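Local coordinates for S-M checkpoint control protein rad4 (Schizosaccharomyces pombe, PDB 4BMD) that acts as a scaffold in DNA replication and in the checkpoint that couples S phase to mitosis, here represented by its third and fourth BRCT domains, at residues K96-P101 and N181-G186. Sequence-based numbering, arbitrary orientation. Where two conformers were deposited one is given.
Sequences KPFFRP and NIIQSG
The Arg100 guanidinium lies with one face against Gly186, whose CA is 3.3 Å from Arg100 NH1. Ile183 O lies beyond the end of Arg100 NH1, 3.7 Å from it and close to the guanidinium plane. Water 2 lies in the plane too, at the edge between NH1 and NH2. It accepts from Arg100 NH2 at 2.5 Å and donates to Gln184 O. The arginine was modelled in two conformers, and these contacts hold for one of them. Its chain is extended from CG to NE, which carries its flat end across to the helix terminus. The Phe98 ring meets Ile183 obliquely, with Ile183 CD1 4.1 Å from Phe98 CD1. The firmer touch is Phe98 CB on Ile183 CG2, at 3.6 Å. The two side chains lie alongside each other with a common direction. Phe98 also packs on Ala128 and Ile131 of helix 119-131, while Ile183 reaches Leu132.

The chain is a tandem pair of BRCT domains, each built on a four-stranded parallel sheet of order 2-1-3-4. Residues 96-101 belong to the connection between the two sheets. Residues 181-185 are the last turn of the final helix of BRCT 4. Gly186 leaves the helix with positive phi (85°), and its N still bonds to Ile182 O. One turn back, Asn181 O takes both Ser185 N and, at 2.6 Å, Ser185 OG. Water 1 links Pro97 O weakly to Ile183 O.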
ATOM      1  N   LYS A  96      -2.206   6.088  -2.637  1.00 34.31           N
ATOM      2  CA  LYS A  96      -2.102   7.457  -2.149  1.00 35.14           C
ATOM      3  C   LYS A  96      -1.049   7.518  -1.052  1.00 43.73           C
ATOM      4  O   LYS A  96      -0.686   6.485  -0.489  1.00 41.14           O
ATOM      5  CB  LYS A  96      -3.447   7.924  -1.592  1.00 44.32           C
ATOM      6  CG  LYS A  96      -4.482   8.243  -2.647  1.00 55.84           C
ATOM      7  CD  LYS A  96      -5.783   8.709  -2.012  1.00 75.31           C
ATOM      8  CE  LYS A  96      -6.374   7.637  -1.109  1.00 70.77           C
ATOM      9  NZ  LYS A  96      -6.689   6.388  -1.859  1.00 55.09           N
ATOM     10  N   PRO A  97      -0.543   8.727  -0.752  1.00 37.87           N
ATOM     11  CA  PRO A  97       0.343   8.885   0.404  1.00 35.32           C
ATOM     12  C   PRO A  97      -0.358   8.408   1.669  1.00 33.54           C
ATOM     13  O   PRO A  97      -1.471   8.850   1.955  1.00 30.41           O
ATOM     14  CB  PRO A  97       0.564  10.397   0.464  1.00 42.53           C
ATOM     15  CG  PRO A  97       0.413  10.846  -0.944  1.00 41.30           C
ATOM     16  CD  PRO A  97      -0.658   9.972  -1.533  1.00 39.26           C
ATOM     17  N   PHE A  98       0.282   7.505   2.406  1.00 33.08           N
ATOM     18  CA  PHE A  98      -0.347   6.896   3.571  1.00 31.70           C
ATOM     19  C   PHE A  98       0.580   6.845   4.775  1.00 32.77           C
ATOM     20  O   PHE A  98       0.122   6.759   5.914  1.00 38.04           O
ATOM     21  CB  PHE A  98      -0.827   5.479   3.235  1.00 34.76           C
ATOM     22  CG  PHE A  98       0.277   4.546   2.814  1.00 34.15           C
ATOM     23  CD1 PHE A  98       1.023   3.855   3.758  1.00 29.18           C
ATOM     24  CD2 PHE A  98       0.562   4.352   1.473  1.00 29.36           C
ATOM     25  CE1 PHE A  98       2.038   3.000   3.371  1.00 28.30           C
ATOM     26  CE2 PHE A  98       1.574   3.494   1.081  1.00 32.46           C
ATOM     27  CZ  PHE A  98       2.313   2.819   2.031  1.00 30.37           C
ATOM     28  N   PHE A  99       1.884   6.887   4.523  1.00 33.25           N
ATOM     29  CA  PHE A  99       2.859   6.676   5.587  1.00 33.48           C
ATOM     30  C   PHE A  99       2.883   7.776   6.645  1.00 30.68           C
ATOM     31  O   PHE A  99       3.044   8.955   6.338  1.00 33.93           O
ATOM     32  CB  PHE A  99       4.266   6.475   5.023  1.00 27.34           C
ATOM     33  CG  PHE A  99       5.317   6.329   6.084  1.00 35.60           C
ATOM     34  CD1 PHE A  99       5.376   5.186   6.865  1.00 39.80           C
ATOM     35  CD2 PHE A  99       6.238   7.337   6.312  1.00 32.29           C
ATOM     36  CE1 PHE A  99       6.336   5.049   7.848  1.00 28.72           C
ATOM     37  CE2 PHE A  99       7.201   7.205   7.294  1.00 35.94           C
ATOM     38  CZ  PHE A  99       7.249   6.059   8.062  1.00 35.01           C
ATOM     39  N   ARG A 100       2.718   7.361   7.895  1.00 33.44           N
ATOM     40  CA  ARG A 100       2.802   8.266   9.034  0.53 36.82           C
ATOM     41  C   ARG A 100       3.714   7.670  10.101  1.00 40.68           C
ATOM     42  O   ARG A 100       3.426   6.603  10.643  1.00 45.73           O
ATOM     43  CB  ARG A 100       1.413   8.532   9.616  0.53 36.62           C
ATOM     44  CG  ARG A 100       0.503   9.355   8.718  0.53 38.23           C
ATOM     45  CD  ARG A 100      -0.862   9.555   9.359  0.53 40.98           C
ATOM     46  NE  ARG A 100      -1.695  10.490   8.607  0.53 45.07           N
ATOM     47  CZ  ARG A 100      -2.500  10.139   7.609  0.53 34.53           C
ATOM     48  NH1 ARG A 100      -2.583   8.871   7.236  0.53 36.41           N
ATOM     49  NH2 ARG A 100      -3.221  11.057   6.982  0.53 38.69           N
ATOM     50  N   PRO A 101       4.824   8.361  10.404  1.00 39.13           N
ATOM     51  CA  PRO A 101       5.807   7.905  11.396  1.00 38.91           C
ATOM     52  C   PRO A 101       5.209   7.670  12.783  1.00 38.43           C
ATOM     53  O   PRO A 101       5.794   6.939  13.582  1.00 40.14           O
ATOM     54  CB  PRO A 101       6.810   9.060  11.445  1.00 39.67           C
ATOM     55  CG  PRO A 101       6.705   9.699  10.103  1.00 36.72           C
ATOM     56  CD  PRO A 101       5.254   9.602   9.735  1.00 41.87           C
ATOM     57  N   ASN A 181      -8.578   0.581   7.547  1.00 21.90           N
ATOM     58  CA  ASN A 181      -9.100   1.628   8.419  1.00 25.48           C
ATOM     59  C   ASN A 181      -7.982   2.422   9.085  1.00 26.57           C
ATOM     60  O   ASN A 181      -8.085   3.636   9.243  1.00 26.81           O
ATOM     61  CB  ASN A 181     -10.029   1.041   9.483  1.00 27.29           C
ATOM     62  CG  ASN A 181     -11.308   0.481   8.893  1.00 29.35           C
ATOM     63  OD1 ASN A 181     -11.761   0.919   7.834  1.00 32.90           O
ATOM     64  ND2 ASN A 181     -11.899  -0.493   9.576  1.00 24.24           N
ATOM     65  N   ILE A 182      -6.916   1.729   9.473  1.00 24.47           N
ATOM     66  CA  ILE A 182      -5.755   2.382  10.068  1.00 24.13           C
ATOM     67  C   ILE A 182      -5.044   3.258   9.039  1.00 30.24           C
ATOM     68  O   ILE A 182      -4.695   4.405   9.320  1.00 30.26           O
ATOM     69  CB  ILE A 182      -4.767   1.351  10.649  1.00 29.82           C
ATOM     70  CG1 ILE A 182      -5.410   0.605  11.820  1.00 25.79           C
ATOM     71  CG2 ILE A 182      -3.477   2.028  11.094  1.00 21.76           C
ATOM     72  CD1 ILE A 182      -4.485  -0.378  12.501  1.00 21.68           C
ATOM     73  N   ILE A 183      -4.841   2.709   7.845  1.00 28.02           N
ATOM     74  CA  ILE A 183      -4.190   3.431   6.756  1.00 30.71           C
ATOM     75  C   ILE A 183      -4.967   4.685   6.368  1.00 32.75           C
ATOM     76  O   ILE A 183      -4.395   5.770   6.254  1.00 36.01           O
ATOM     77  CB  ILE A 183      -4.035   2.535   5.509  1.00 29.55           C
ATOM     78  CG1 ILE A 183      -3.063   1.390   5.790  1.00 29.26           C
ATOM     79  CG2 ILE A 183      -3.553   3.348   4.322  1.00 39.05           C
ATOM     80  CD1 ILE A 183      -1.664   1.851   6.097  1.00 49.12           C
ATOM     81  N   GLN A 184      -6.271   4.528   6.174  1.00 30.46           N
ATOM     82  CA  GLN A 184      -7.120   5.625   5.720  1.00 32.07           C
ATOM     83  C   GLN A 184      -7.313   6.707   6.779  1.00 30.04           C
ATOM     84  O   GLN A 184      -7.271   7.896   6.467  1.00 45.29           O
ATOM     85  CB  GLN A 184      -8.475   5.092   5.248  1.00 32.73           C
ATOM     86  CG  GLN A 184      -8.407   4.298   3.952  1.00 37.23           C
ATOM     87  CD  GLN A 184      -9.749   3.720   3.550  1.00 49.95           C
ATOM     88  OE1 GLN A 184     -10.212   2.736   4.128  1.00 53.48           O
ATOM     89  NE2 GLN A 184     -10.383   4.331   2.557  1.00 44.76           N
ATOM     90  N   SER A 185      -7.524   6.296   8.025  1.00 30.02           N
ATOM     91  CA  SER A 185      -7.750   7.249   9.109  1.00 26.05           C
ATOM     92  C   SER A 185      -6.442   7.857   9.606  1.00 32.09           C
ATOM     93  O   SER A 185      -6.419   8.989  10.086  1.00 40.01           O
ATOM     94  CB  SER A 185      -8.493   6.586  10.270  1.00 29.94           C
ATOM     95  OG  SER A 185      -7.697   5.583  10.877  1.00 29.50           O
ATOM     96  N   GLY A 186      -5.358   7.098   9.492  1.00 34.33           N
ATOM     97  CA  GLY A 186      -4.055   7.564   9.932  1.00 25.30           C
ATOM     98  C   GLY A 186      -3.814   7.328  11.410  1.00 32.18           C
ATOM     99  O   GLY A 186      -2.815   7.785  11.966  1.00 31.49           O
TER
HETATM  100  O   HOH W   1      -4.348   8.154   3.784  1.00 43.82           O
HETATM  101  O   HOH W   2      -4.694   9.605   5.530  1.00 47.12           O